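Local coordinates for uncharacterized protein (Pseudomonas aeruginosa PAO1, PDB 4R1D), which probably acts as the immunity protein Tli4, binding the lipase effector Tle4 of the H2 type VI secretion system so that the producing cell is protected, at residues G215-G220 and F241-Q246; P145-D150 and Q160-G165; G12-D17 and P255-G260; Q54-Q59 and N66-K71. All blocks are in the same frame, centred on the assembly; numbering follows the deposited sequence.

How the contacts relate
Contacts 1, 2 and 3 form a buried run, whereas contact 4 is partly exposed and lies far off, its centre about 48 Å from that of contact 1 and on the opposite side of the chain's centre. Contacts 1 and 3 adjoin through a strand pair, since 241-246 and 255-260 lie on antiparallel neighbours joined by backbone hydrogen bonds. Contacts 2 and 3 touch through a salt bridge and a backbone bond, and their centres are about 11 Å apart. The chemistry differs accordingly: contact 3 is purely apolar, contact 1 adds an indole hydrogen bond, contact 2 sets a glutamate chain against a ring, and contact 4 combines apolar and guanidinium packing with a backbone hydrogen bond, between a helix and an outermost strand of the chain.

Contact 1: residues G215-G220 and F241-Q246; sequences GKHPVG and FMWEVQ
Trp243 and His217 form a T-shaped (edge-to-face) aromatic pair that ties strand 236-245 to the loop following strand 209-214. The indole presents its edge to the imidazole face: the ring planes stand at 87°, and the centroid of the Trp243 five-membered ring is 5.1 Å from that of the His217 ring. The two side chains thus meet at about a right angle. Both have CG anti to the backbone N, which sends each ring out toward the other segment. Hydrogen bonds at both imidazole nitrogens, ND1 with Glu226 and NE2 with Asp293, should restrict its rotation and keep its face turned to the indole. Beyond the pyrrole part, the six-membered ring meets Val219, whose CG2 approaches Trp243 CZ2 to 3.8 Å from an oblique direction. Helix 281-292 closes the same core, with Val292 touching both Trp243 and Val219. The buried indole N-H is satisfied by the backbone of the residue that supplies the imidazole: Trp243 NE1 donates to His217 O at 2.9 Å, with an N-H...O angle of 159°, and the oxygen lies near the indole plane.

Contact 2: residues P145-D150 and Q160-G165; sequences PGFCID and QVERFG
Glu162, whose side chain packs against Phe147, accepts at OE1 a hydrogen bond from Gln160 NE2 at 2.9 Å; the N-H...O angle of 172° makes it nearly straight, and the donor meets the oxygen almost along its C-O bond. The other oxygen, OE2, forms a salt bridge with Arg13 NE, so the buried carboxylate is held at both oxygens. Glu162 CB is 4.1 Å from the centroid of the Phe147 ring and 24° off the normal, a CH-pi contact over one face, displaced toward the rim. At the far end, Phe147 CZ comes edge-on to Arg163 O at 3.5 Å and lies 4.4 Å from Phe164 CB. The gap is bridged mainly by side chains, with no hydrogen bond between the two segments. Strand 146-149 belongs to a small sheet with 133-135 and 152-155, while 162-169 pairs with 23-30 and 176-183; the 9.1 Å between the axes of the short segments, at 32°, is consistent with face-to-face packing of two beta layers.

Contact 3: residues G12-D17 and P255-G260; sequences GRFLID and PNLTAG
Phe14, Leu257 and Pro255 account for nearly all the surface buried here, Phe14 contributing about as much as the other two together. In the conformer considered, one of two modelled for Leu257, the methyl CD1 sits above the middle of the Phe14 ring, 4.0 Å from the centroid and 10° off the normal. In this conformer it makes a CH-pi contact over the face, less certain because of the second one, while the other methyl, CD2, reaches Phe14 CE1 at 4.0 Å. Pro255 comes to the edge instead: its CD lies 3.8 Å from Phe14 CZ, near the ring plane, and its CG is 3.8 Å from Phe14 CE2. One ring is therefore met both on a face and at its rim, by side chains arriving from the opposite direction. No hydrogen bond crosses, and the closest CA atoms, those of Phe14 and Leu257, are 9.9 Å apart, consistent with layers joined by side chains. Strand 14-18 lies between strands 7-11 and 296-297, and strand 256-263 between 176-183 and 236-245, from which Phe180 and Trp243 also touch Leu257.

Contact 4: residues Q54-Q59 and N66-K71; sequences QEWRTQ and NMFLRK
Phe68 packs between Trp56 and Arg57 of the last part of helix 42-58, as its atoms show in turn. CB lies 3.8 Å from Trp56 CB and also touches Arg57 CG, which CG of the ring meets as well. The branches then part: Phe68 CD1 touches Trp56 CB at 3.8 Å, while on the other side CD2 lies above one face of the Arg57 guanidinium, 3.8 Å from NE. Further out, Phe68 CE2 is 3.7 Å from Arg57 NH2. The guanidinium and ring planes are 40° apart, so this is no flat stack. Arg57 is extended from CG to NE (chi2 169°, chi3 177°), which carries the guanidinium out across Phe68 at a slant; NE forms a salt bridge with Glu53. Beside this, Met67 N donates to Gln59 O at 3.0 Å, the donor standing above the carbonyl plane, and Met67 CB lies beside Trp56 CE3 at 4.0 Å. Asn66 OD1 accepts from Phe68 N at 2.9 Å, an Asx turn at the start of the strand. The last part of helix 42-58 is thereby joined to strand 68-73, and Trp56 also touches Ser83 of the antiparallel neighbour 79-84 and Leu94 of strand 92-100.

Contact 1: residues G215-G220 and F241-Q246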
loop_
_atom_site.group_PDB
_atom_site.type_symbol
_atom_site.label_atom_id
_atom_site.label_comp_id
_atom_site.label_asym_id
_atom_site.label_seq_id
_atom_site.Cartn_x
_atom_site.Cartn_y
_atom_site.Cartn_z
ATOM N N GLY B 215 5.189 -22.532 21.857
ATOM C CA GLY B 215 5.271 -23.963 21.639
ATOM C C GLY B 215 4.070 -24.518 20.915
ATOM O O GLY B 215 3.360 -23.789 20.234
ATOM N N LYS B 216 3.841 -25.819 21.072
ATOM C CA LYS B 216 2.731 -26.477 20.398
ATOM C C LYS B 216 1.401 -26.174 21.073
ATOM O O LYS B 216 1.329 -26.018 22.293
ATOM C CB LYS B 216 2.960 -27.988 20.346
ATOM C CG LYS B 216 4.290 -28.367 19.734
ATOM C CD LYS B 216 4.353 -29.844 19.415
ATOM C CE LYS B 216 5.648 -30.195 18.698
ATOM N NZ LYS B 216 5.734 -31.662 18.426
ATOM N N HIS B 217 0.353 -26.083 20.259
ATOM C CA HIS B 217 -1.009 -25.897 20.751
ATOM C C HIS B 217 -1.945 -26.608 19.794
ATOM O O HIS B 217 -2.661 -25.987 19.019
ATOM C CB HIS B 217 -1.376 -24.414 20.872
ATOM C CG HIS B 217 -2.701 -24.177 21.530
ATOM N ND1 HIS B 217 -3.012 -23.003 22.184
ATOM C CD2 HIS B 217 -3.797 -24.966 21.634
ATOM C CE1 HIS B 217 -4.243 -23.080 22.661
ATOM N NE2 HIS B 217 -4.740 -24.264 22.346
ATOM N N PRO B 218 -1.912 -27.941 19.828
ATOM C CA PRO B 218 -2.826 -28.726 19.007
ATOM C C PRO B 218 -4.245 -28.465 19.481
ATOM O O PRO B 218 -4.444 -28.179 20.663
ATOM C CB PRO B 218 -2.418 -30.171 19.315
ATOM C CG PRO B 218 -1.801 -30.111 20.678
ATOM C CD PRO B 218 -1.120 -28.774 20.754
ATOM N N VAL B 219 -5.193 -28.506 18.549
ATOM C CA VAL B 219 -6.618 -28.394 18.846
ATOM C C VAL B 219 -7.241 -29.552 18.097
ATOM O O VAL B 219 -7.398 -29.519 16.863
ATOM C CB VAL B 219 -7.223 -27.063 18.346
ATOM C CG1 VAL B 219 -8.727 -27.020 18.625
ATOM C CG2 VAL B 219 -6.519 -25.889 18.995
ATOM N N GLY B 220 -7.565 -30.605 18.836
ATOM C CA GLY B 220 -7.982 -31.837 18.196
ATOM C C GLY B 220 -6.891 -32.272 17.240
ATOM O O GLY B 220 -5.715 -32.268 17.595
ATOM N N PHE B 241 -0.893 -12.409 20.228
ATOM C CA PHE B 241 -1.019 -13.856 20.345
ATOM C C PHE B 241 -1.179 -14.408 18.939
ATOM O O PHE B 241 -2.022 -13.926 18.174
ATOM C CB PHE B 241 -2.254 -14.240 21.171
ATOM C CG PHE B 241 -2.187 -13.822 22.613
ATOM C CD1 PHE B 241 -1.061 -13.190 23.127
ATOM C CD2 PHE B 241 -3.268 -14.049 23.455
ATOM C CE1 PHE B 241 -1.009 -12.802 24.456
ATOM C CE2 PHE B 241 -3.226 -13.658 24.784
ATOM C CZ PHE B 241 -2.097 -13.038 25.286
ATOM N N MET B 242 -0.355 -15.396 18.597
ATOM C CA MET B 242 -0.265 -15.913 17.227
ATOM C C MET B 242 -0.370 -17.441 17.223
ATOM O O MET B 242 0.296 -18.093 18.011
ATOM C CB MET B 242 1.083 -15.492 16.627
ATOM C CG MET B 242 1.277 -13.981 16.626
ATOM S SD MET B 242 2.990 -13.463 16.385
ATOM C CE MET B 242 3.620 -13.570 18.059
ATOM N N TRP B 243 -1.200 -18.000 16.342
ATOM C CA TRP B 243 -1.423 -19.446 16.279
ATOM C C TRP B 243 -1.549 -19.829 14.812
ATOM O O TRP B 243 -2.221 -19.142 14.055
ATOM C CB TRP B 243 -2.723 -19.781 17.017
ATOM C CG TRP B 243 -3.102 -21.252 17.104
ATOM C CD1 TRP B 243 -2.759 -22.126 18.100
ATOM C CD2 TRP B 243 -3.950 -21.987 16.201
ATOM N NE1 TRP B 243 -3.325 -23.359 17.861
ATOM C CE2 TRP B 243 -4.053 -23.305 16.702
ATOM C CE3 TRP B 243 -4.620 -21.664 15.011
ATOM C CZ2 TRP B 243 -4.804 -24.299 16.063
ATOM C CZ3 TRP B 243 -5.365 -22.658 14.367
ATOM C CH2 TRP B 243 -5.453 -23.962 14.900
ATOM N N GLU B 244 -0.900 -20.919 14.414
ATOM C CA GLU B 244 -0.931 -21.314 13.029
ATOM C C GLU B 244 -0.801 -22.815 12.843
ATOM O O GLU B 244 -0.093 -23.500 13.592
ATOM C CB GLU B 244 0.193 -20.606 12.258
ATOM C CG GLU B 244 0.142 -20.841 10.752
ATOM C CD GLU B 244 1.075 -19.911 9.994
ATOM O OE1 GLU B 244 1.352 -18.806 10.501
ATOM O OE2 GLU B 244 1.528 -20.288 8.890
ATOM N N VAL B 245 -1.541 -23.300 11.856
ATOM C CA VAL B 245 -1.363 -24.623 11.295
ATOM C C VAL B 245 -0.825 -24.388 9.892
ATOM O O VAL B 245 -1.474 -23.735 9.073
ATOM C CB VAL B 245 -2.705 -25.362 11.196
ATOM C CG1 VAL B 245 -2.556 -26.634 10.346
ATOM C CG2 VAL B 245 -3.247 -25.665 12.593
ATOM N N GLN B 246 0.365 -24.905 9.611
ATOM C CA GLN B 246 1.034 -24.607 8.337
ATOM C C GLN B 246 0.177 -24.904 7.103
ATOM O O GLN B 246 0.138 -24.105 6.155
ATOM C CB GLN B 246 2.396 -25.313 8.243
ATOM C CG GLN B 246 3.209 -24.921 7.005
ATOM C CD GLN B 246 4.692 -25.220 7.159
ATOM O OE1 GLN B 246 5.115 -25.831 8.143
ATOM N NE2 GLN B 246 5.491 -24.787 6.186
#

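Contact 2: residues P145-D150 and Q160-G165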
loop_
_atom_site.group_PDB
_atom_site.type_symbol
_atom_site.label_atom_id
_atom_site.label_comp_id
_atom_site.label_asym_id
_atom_site.label_seq_id
_atom_site.Cartn_x
_atom_site.Cartn_y
_atom_site.Cartn_z
ATOM N N PRO B 145 -21.148 -31.460 2.976
ATOM C CA PRO B 145 -19.821 -30.864 2.757
ATOM C C PRO B 145 -19.938 -29.547 2.002
ATOM O O PRO B 145 -20.817 -29.402 1.147
ATOM C CB PRO B 145 -19.114 -31.894 1.868
ATOM C CG PRO B 145 -19.824 -33.192 2.140
ATOM C CD PRO B 145 -21.255 -32.816 2.401
ATOM N N GLY B 146 -19.063 -28.594 2.304
ATOM C CA GLY B 146 -19.067 -27.340 1.570
ATOM C C GLY B 146 -18.431 -26.188 2.320
ATOM O O GLY B 146 -18.117 -26.310 3.504
ATOM N N PHE B 147 -18.278 -25.066 1.618
ATOM C CA PHE B 147 -17.595 -23.882 2.125
ATOM C C PHE B 147 -18.628 -22.813 2.507
ATOM O O PHE B 147 -19.299 -22.253 1.646
ATOM C CB PHE B 147 -16.652 -23.372 1.031
ATOM C CG PHE B 147 -15.771 -22.229 1.458
ATOM C CD1 PHE B 147 -14.551 -22.464 2.075
ATOM C CD2 PHE B 147 -16.154 -20.923 1.222
ATOM C CE1 PHE B 147 -13.738 -21.405 2.457
ATOM C CE2 PHE B 147 -15.350 -19.872 1.605
ATOM C CZ PHE B 147 -14.145 -20.110 2.222
ATOM N N CYS B 148 -18.765 -22.547 3.801
ATOM C CA CYS B 148 -19.786 -21.627 4.281
ATOM C C CYS B 148 -19.388 -20.178 4.087
ATOM O O CYS B 148 -18.267 -19.798 4.393
ATOM C CB CYS B 148 -20.095 -21.872 5.755
ATOM S SG CYS B 148 -21.075 -23.382 6.069
ATOM N N ILE B 149 -20.329 -19.388 3.584
ATOM C CA ILE B 149 -20.171 -17.942 3.478
ATOM C C ILE B 149 -21.432 -17.304 4.081
ATOM O O ILE B 149 -22.254 -18.010 4.675
ATOM C CB ILE B 149 -19.970 -17.519 2.008
ATOM C CG1 ILE B 149 -21.219 -17.829 1.176
ATOM C CG2 ILE B 149 -18.750 -18.249 1.409
ATOM C CD1 ILE B 149 -21.158 -17.325 -0.251
ATOM N N ASP B 150 -21.597 -15.988 3.940
ATOM C CA ASP B 150 -22.803 -15.335 4.443
ATOM C C ASP B 150 -24.044 -15.970 3.827
ATOM O O ASP B 150 -24.175 -16.004 2.608
ATOM C CB ASP B 150 -22.825 -13.854 4.071
ATOM C CG ASP B 150 -21.571 -13.138 4.479
ATOM O OD1 ASP B 150 -21.513 -12.633 5.619
ATOM O OD2 ASP B 150 -20.642 -13.088 3.660
ATOM N N GLN B 160 -10.862 -26.502 -4.568
ATOM C CA GLN B 160 -10.863 -25.197 -5.220
ATOM C C GLN B 160 -10.047 -24.279 -4.320
ATOM O O GLN B 160 -9.927 -24.547 -3.121
ATOM C CB GLN B 160 -12.286 -24.658 -5.346
ATOM C CG GLN B 160 -13.019 -24.639 -4.022
ATOM C CD GLN B 160 -14.456 -24.167 -4.138
ATOM O OE1 GLN B 160 -15.027 -24.124 -5.227
ATOM N NE2 GLN B 160 -15.045 -23.799 -3.005
ATOM N N VAL B 161 -9.471 -23.215 -4.875
ATOM C CA VAL B 161 -8.787 -22.238 -4.029
ATOM C C VAL B 161 -9.851 -21.430 -3.278
ATOM O O VAL B 161 -10.723 -20.818 -3.895
ATOM C CB VAL B 161 -7.899 -21.283 -4.835
ATOM C CG1 VAL B 161 -7.427 -20.130 -3.961
ATOM C CG2 VAL B 161 -6.712 -22.024 -5.450
ATOM N N GLU B 162 -9.766 -21.438 -1.950
ATOM C CA GLU B 162 -10.791 -20.833 -1.110
ATOM C C GLU B 162 -10.144 -20.296 0.157
ATOM O O GLU B 162 -9.162 -20.848 0.651
ATOM C CB GLU B 162 -11.908 -21.856 -0.778
ATOM C CG GLU B 162 -11.431 -23.096 -0.056
ATOM C CD GLU B 162 -12.549 -24.094 0.210
ATOM O OE1 GLU B 162 -13.488 -24.168 -0.613
ATOM O OE2 GLU B 162 -12.481 -24.790 1.249
ATOM N N ARG B 163 -10.696 -19.211 0.683
ATOM C CA ARG B 163 -10.074 -18.523 1.797
ATOM C C ARG B 163 -11.132 -17.713 2.508
ATOM O O ARG B 163 -12.090 -17.252 1.883
ATOM C CB ARG B 163 -8.949 -17.599 1.273
ATOM C CG ARG B 163 -8.427 -16.573 2.290
ATOM C CD ARG B 163 -7.107 -15.949 1.826
ATOM N NE ARG B 163 -7.224 -15.139 0.608
ATOM C CZ ARG B 163 -7.471 -13.831 0.607
ATOM N NH1 ARG B 163 -7.657 -13.180 1.758
ATOM N NH2 ARG B 163 -7.529 -13.170 -0.537
ATOM N N PHE B 164 -10.970 -17.561 3.816
ATOM C CA PHE B 164 -11.753 -16.585 4.559
ATOM C C PHE B 164 -10.888 -15.812 5.535
ATOM O O PHE B 164 -9.776 -16.219 5.880
ATOM C CB PHE B 164 -12.944 -17.239 5.289
ATOM C CG PHE B 164 -12.557 -18.140 6.444
ATOM C CD1 PHE B 164 -12.204 -17.615 7.677
ATOM C CD2 PHE B 164 -12.573 -19.517 6.296
ATOM C CE1 PHE B 164 -11.854 -18.452 8.742
ATOM C CE2 PHE B 164 -12.244 -20.364 7.352
ATOM C CZ PHE B 164 -11.888 -19.836 8.575
ATOM N N GLY B 165 -11.406 -14.679 5.977
ATOM C CA GLY B 165 -10.799 -13.959 7.069
ATOM C C GLY B 165 -11.925 -13.352 7.873
ATOM O O GLY B 165 -12.840 -12.752 7.308
#

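Contact 3: residues G12-D17 and P255-G260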
loop_
_atom_site.group_PDB
_atom_site.type_symbol
_atom_site.label_atom_id
_atom_site.label_comp_id
_atom_site.label_asym_id
_atom_site.label_seq_id
_atom_site.Cartn_x
_atom_site.Cartn_y
_atom_site.Cartn_z
ATOM N N GLY B 12 -16.166 -20.856 6.217
ATOM C CA GLY B 12 -15.506 -21.751 5.276
ATOM C C GLY B 12 -15.779 -23.196 5.657
ATOM O O GLY B 12 -16.944 -23.584 5.806
ATOM N N ARG B 13 -14.719 -23.986 5.838
ATOM C CA ARG B 13 -14.871 -25.403 6.184
ATOM C C ARG B 13 -14.900 -25.619 7.686
ATOM O O ARG B 13 -15.013 -26.758 8.146
ATOM C CB ARG B 13 -13.721 -26.244 5.593
ATOM C CG ARG B 13 -13.509 -26.076 4.092
ATOM C CD ARG B 13 -14.490 -26.893 3.247
ATOM N NE ARG B 13 -14.502 -26.463 1.845
ATOM C CZ ARG B 13 -15.180 -27.075 0.875
ATOM N NH1 ARG B 13 -15.888 -28.167 1.149
ATOM N NH2 ARG B 13 -15.151 -26.603 -0.367
ATOM N N PHE B 14 -14.811 -24.535 8.452
ATOM C CA PHE B 14 -14.550 -24.642 9.884
ATOM C C PHE B 14 -15.662 -24.118 10.787
ATOM O O PHE B 14 -16.548 -23.396 10.344
ATOM C CB PHE B 14 -13.209 -23.968 10.226
ATOM C CG PHE B 14 -12.019 -24.740 9.721
ATOM C CD1 PHE B 14 -11.301 -25.569 10.575
ATOM C CD2 PHE B 14 -11.656 -24.681 8.384
ATOM C CE1 PHE B 14 -10.233 -26.305 10.111
ATOM C CE2 PHE B 14 -10.582 -25.423 7.909
ATOM C CZ PHE B 14 -9.873 -26.232 8.772
ATOM N N LEU B 15 -15.589 -24.499 12.058
ATOM C CA LEU B 15 -16.441 -23.943 13.111
ATOM C C LEU B 15 -15.560 -23.297 14.178
ATOM O O LEU B 15 -14.424 -23.719 14.389
ATOM C CB LEU B 15 -17.254 -25.060 13.788
ATOM C CG LEU B 15 -18.153 -25.938 12.923
ATOM C CD1 LEU B 15 -18.744 -27.059 13.780
ATOM C CD2 LEU B 15 -19.253 -25.114 12.287
ATOM N N ILE B 16 -16.101 -22.292 14.862
ATOM C CA ILE B 16 -15.422 -21.660 15.978
ATOM C C ILE B 16 -16.483 -21.062 16.892
ATOM O O ILE B 16 -17.534 -20.638 16.420
ATOM C CB ILE B 16 -14.459 -20.543 15.498
ATOM C CG1 ILE B 16 -13.529 -20.116 16.634
ATOM C CG2 ILE B 16 -15.241 -19.347 14.940
ATOM C CD1 ILE B 16 -12.441 -19.118 16.197
ATOM N N ASP B 17 -16.215 -21.035 18.197
ATOM C CA ASP B 17 -17.150 -20.445 19.150
ATOM C C ASP B 17 -16.705 -19.057 19.598
ATOM O O ASP B 17 -15.531 -18.847 19.875
ATOM C CB ASP B 17 -17.300 -21.350 20.382
ATOM C CG ASP B 17 -17.724 -22.776 20.024
ATOM O OD1 ASP B 17 -18.232 -23.012 18.911
ATOM O OD2 ASP B 17 -17.545 -23.671 20.872
ATOM N N PRO B 255 -6.151 -26.722 5.350
ATOM C CA PRO B 255 -5.515 -25.566 4.721
ATOM C C PRO B 255 -4.609 -24.875 5.724
ATOM O O PRO B 255 -4.530 -25.295 6.876
ATOM C CB PRO B 255 -6.706 -24.662 4.391
ATOM C CG PRO B 255 -7.667 -24.932 5.491
ATOM C CD PRO B 255 -7.520 -26.418 5.806
ATOM N N ASN B 256 -3.916 -23.830 5.298
ATOM C CA ASN B 256 -3.232 -22.997 6.261
ATOM C C ASN B 256 -4.301 -22.343 7.142
ATOM O O ASN B 256 -5.322 -21.892 6.630
ATOM C CB ASN B 256 -2.413 -21.937 5.546
ATOM C CG ASN B 256 -1.772 -20.972 6.503
ATOM O OD1 ASN B 256 -2.304 -19.889 6.749
ATOM N ND2 ASN B 256 -0.629 -21.358 7.066
ATOM N N LEU B 257 -4.080 -22.333 8.457
ATOM C CA LEU B 257 -5.041 -21.755 9.391
ATOM C C LEU B 257 -4.318 -20.830 10.354
ATOM O O LEU B 257 -3.298 -21.189 10.915
ATOM C CB LEU B 257 -5.736 -22.861 10.194
ATOM C CG LEU B 257 -7.164 -22.641 10.696
ATOM C CD1 LEU B 257 -8.126 -22.641 9.531
ATOM C CD2 LEU B 257 -7.546 -23.734 11.686
ATOM N N THR B 258 -4.849 -19.632 10.551
ATOM C CA THR B 258 -4.254 -18.765 11.548
ATOM C C THR B 258 -5.327 -18.239 12.497
ATOM O O THR B 258 -6.491 -18.076 12.121
ATOM C CB THR B 258 -3.490 -17.555 10.926
ATOM O OG1 THR B 258 -4.394 -16.759 10.149
ATOM C CG2 THR B 258 -2.326 -18.034 10.040
ATOM N N ALA B 259 -4.908 -18.010 13.729
ATOM C CA ALA B 259 -5.714 -17.318 14.723
ATOM C C ALA B 259 -4.787 -16.335 15.409
ATOM O O ALA B 259 -3.635 -16.656 15.714
ATOM C CB ALA B 259 -6.302 -18.319 15.737
ATOM N N GLY B 260 -5.272 -15.120 15.645
ATOM C CA GLY B 260 -4.433 -14.103 16.256
ATOM C C GLY B 260 -5.264 -13.200 17.134
ATOM O O GLY B 260 -6.427 -12.953 16.846
#

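Contact 4: residues Q54-Q59 and N66-K71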
loop_
_atom_site.group_PDB
_atom_site.type_symbol
_atom_site.label_atom_id
_atom_site.label_comp_id
_atom_site.label_asym_id
_atom_site.label_seq_id
_atom_site.Cartn_x
_atom_site.Cartn_y
_atom_site.Cartn_z
ATOM N N GLN B 54 -24.546 -1.175 -19.118
ATOM C CA GLN B 54 -24.684 0.027 -19.925
ATOM C C GLN B 54 -23.561 1.035 -19.686
ATOM O O GLN B 54 -23.181 1.769 -20.594
ATOM C CB GLN B 54 -26.070 0.656 -19.752
ATOM C CG GLN B 54 -27.210 -0.202 -20.332
ATOM C CD GLN B 54 -27.038 -0.525 -21.826
ATOM O OE1 GLN B 54 -26.736 0.355 -22.641
ATOM N NE2 GLN B 54 -27.231 -1.795 -22.184
ATOM N N GLU B 55 -23.020 1.071 -18.474
ATOM C CA GLU B 55 -21.865 1.918 -18.208
ATOM C C GLU B 55 -20.676 1.430 -19.020
ATOM O O GLU B 55 -19.986 2.222 -19.661
ATOM C CB GLU B 55 -21.498 1.919 -16.723
ATOM C CG GLU B 55 -22.527 2.572 -15.823
ATOM C CD GLU B 55 -22.095 2.587 -14.370
ATOM O OE1 GLU B 55 -20.971 2.127 -14.072
ATOM O OE2 GLU B 55 -22.878 3.065 -13.525
ATOM N N TRP B 56 -20.433 0.126 -18.971
ATOM C CA TRP B 56 -19.316 -0.472 -19.694
ATOM C C TRP B 56 -19.426 -0.181 -21.184
ATOM O O TRP B 56 -18.431 0.098 -21.849
ATOM C CB TRP B 56 -19.278 -1.987 -19.489
ATOM C CG TRP B 56 -18.617 -2.455 -18.216
ATOM C CD1 TRP B 56 -19.187 -3.204 -17.228
ATOM C CD2 TRP B 56 -17.264 -2.228 -17.817
ATOM N NE1 TRP B 56 -18.272 -3.456 -16.231
ATOM C CE2 TRP B 56 -17.082 -2.865 -16.571
ATOM C CE3 TRP B 56 -16.185 -1.549 -18.390
ATOM C CZ2 TRP B 56 -15.872 -2.837 -15.890
ATOM C CZ3 TRP B 56 -14.984 -1.525 -17.709
ATOM C CH2 TRP B 56 -14.836 -2.167 -16.475
ATOM N N ARG B 57 -20.643 -0.259 -21.705
ATOM C CA ARG B 57 -20.865 -0.056 -23.135
ATOM C C ARG B 57 -20.498 1.355 -23.613
ATOM O O ARG B 57 -20.267 1.563 -24.809
ATOM C CB ARG B 57 -22.302 -0.440 -23.524
ATOM C CG ARG B 57 -22.524 -1.951 -23.646
ATOM C CD ARG B 57 -24.020 -2.285 -23.763
ATOM N NE ARG B 57 -24.269 -3.710 -23.956
ATOM C CZ ARG B 57 -24.219 -4.317 -25.141
ATOM N NH1 ARG B 57 -23.907 -3.623 -26.223
ATOM N NH2 ARG B 57 -24.472 -5.616 -25.245
ATOM N N THR B 58 -20.413 2.312 -22.686
ATOM C CA THR B 58 -20.024 3.675 -23.036
ATOM C C THR B 58 -18.509 3.859 -23.029
ATOM O O THR B 58 -18.000 4.860 -23.526
ATOM C CB THR B 58 -20.625 4.732 -22.079
ATOM O OG1 THR B 58 -20.070 4.582 -20.765
ATOM C CG2 THR B 58 -22.146 4.626 -22.027
ATOM N N GLN B 59 -17.791 2.901 -22.457
ATOM C CA GLN B 59 -16.354 3.064 -22.279
ATOM C C GLN B 59 -15.550 2.479 -23.426
ATOM O O GLN B 59 -15.976 1.535 -24.087
ATOM C CB GLN B 59 -15.911 2.524 -20.916
ATOM C CG GLN B 59 -16.555 3.291 -19.767
ATOM C CD GLN B 59 -16.340 2.641 -18.417
ATOM O OE1 GLN B 59 -15.358 1.929 -18.203
ATOM N NE2 GLN B 59 -17.269 2.881 -17.493
ATOM N N ASN B 66 -14.838 -1.281 -27.925
ATOM C CA ASN B 66 -15.752 -1.253 -26.781
ATOM C C ASN B 66 -15.136 -1.970 -25.582
ATOM O O ASN B 66 -14.565 -3.043 -25.731
ATOM C CB ASN B 66 -17.100 -1.883 -27.163
ATOM C CG ASN B 66 -18.254 -1.407 -26.281
ATOM O OD1 ASN B 66 -18.169 -1.419 -25.045
ATOM N ND2 ASN B 66 -19.346 -0.991 -26.918
ATOM N N MET B 67 -15.251 -1.382 -24.393
ATOM C CA MET B 67 -14.755 -2.035 -23.191
ATOM C C MET B 67 -15.624 -3.219 -22.798
ATOM O O MET B 67 -15.150 -4.151 -22.151
ATOM C CB MET B 67 -14.639 -1.043 -22.021
ATOM C CG MET B 67 -13.447 -0.106 -22.133
ATOM S SD MET B 67 -11.893 -0.986 -21.994
ATOM C CE MET B 67 -11.898 -1.410 -20.243
ATOM N N PHE B 68 -16.895 -3.195 -23.196
ATOM C CA PHE B 68 -17.780 -4.314 -22.895
ATOM C C PHE B 68 -17.644 -5.413 -23.940
ATOM O O PHE B 68 -17.765 -5.162 -25.135
ATOM C CB PHE B 68 -19.236 -3.863 -22.802
ATOM C CG PHE B 68 -20.166 -4.945 -22.334
ATOM C CD1 PHE B 68 -20.149 -5.359 -21.011
ATOM C CD2 PHE B 68 -21.062 -5.545 -23.210
ATOM C CE1 PHE B 68 -21.001 -6.355 -20.566
ATOM C CE2 PHE B 68 -21.920 -6.547 -22.766
ATOM C CZ PHE B 68 -21.888 -6.947 -21.445
ATOM N N LEU B 69 -17.398 -6.632 -23.484
ATOM C CA LEU B 69 -17.247 -7.761 -24.393
ATOM C C LEU B 69 -18.532 -8.581 -24.525
ATOM O O LEU B 69 -19.033 -8.771 -25.630
ATOM C CB LEU B 69 -16.070 -8.627 -23.962
ATOM C CG LEU B 69 -14.814 -7.743 -23.984
ATOM C CD1 LEU B 69 -13.669 -8.381 -23.249
ATOM C CD2 LEU B 69 -14.418 -7.398 -25.428
ATOM N N ARG B 70 -19.075 -9.052 -23.408
ATOM C CA ARG B 70 -20.300 -9.842 -23.464
ATOM C C ARG B 70 -20.922 -10.076 -22.104
ATOM O O ARG B 70 -20.250 -10.019 -21.073
ATOM C CB ARG B 70 -20.059 -11.193 -24.160
ATOM C CG ARG B 70 -18.878 -11.996 -23.627
ATOM C CD ARG B 70 -18.572 -13.202 -24.524
ATOM N NE ARG B 70 -17.144 -13.533 -24.523
ATOM C CZ ARG B 70 -16.229 -12.904 -25.256
ATOM N NH1 ARG B 70 -16.589 -11.908 -26.059
ATOM N NH2 ARG B 70 -14.954 -13.259 -25.191
ATOM N N LYS B 71 -22.223 -10.330 -22.115
ATOM C CA LYS B 71 -22.914 -10.818 -20.940
ATOM C C LYS B 71 -23.081 -12.323 -21.082
ATOM O O LYS B 71 -23.606 -12.803 -22.091
ATOM C CB LYS B 71 -24.269 -10.137 -20.804
ATOM C CG LYS B 71 -25.010 -10.489 -19.531
ATOM C CD LYS B 71 -26.326 -9.736 -19.463
ATOM C CE LYS B 71 -27.140 -10.151 -18.255
ATOM N NZ LYS B 71 -28.470 -9.482 -18.268
#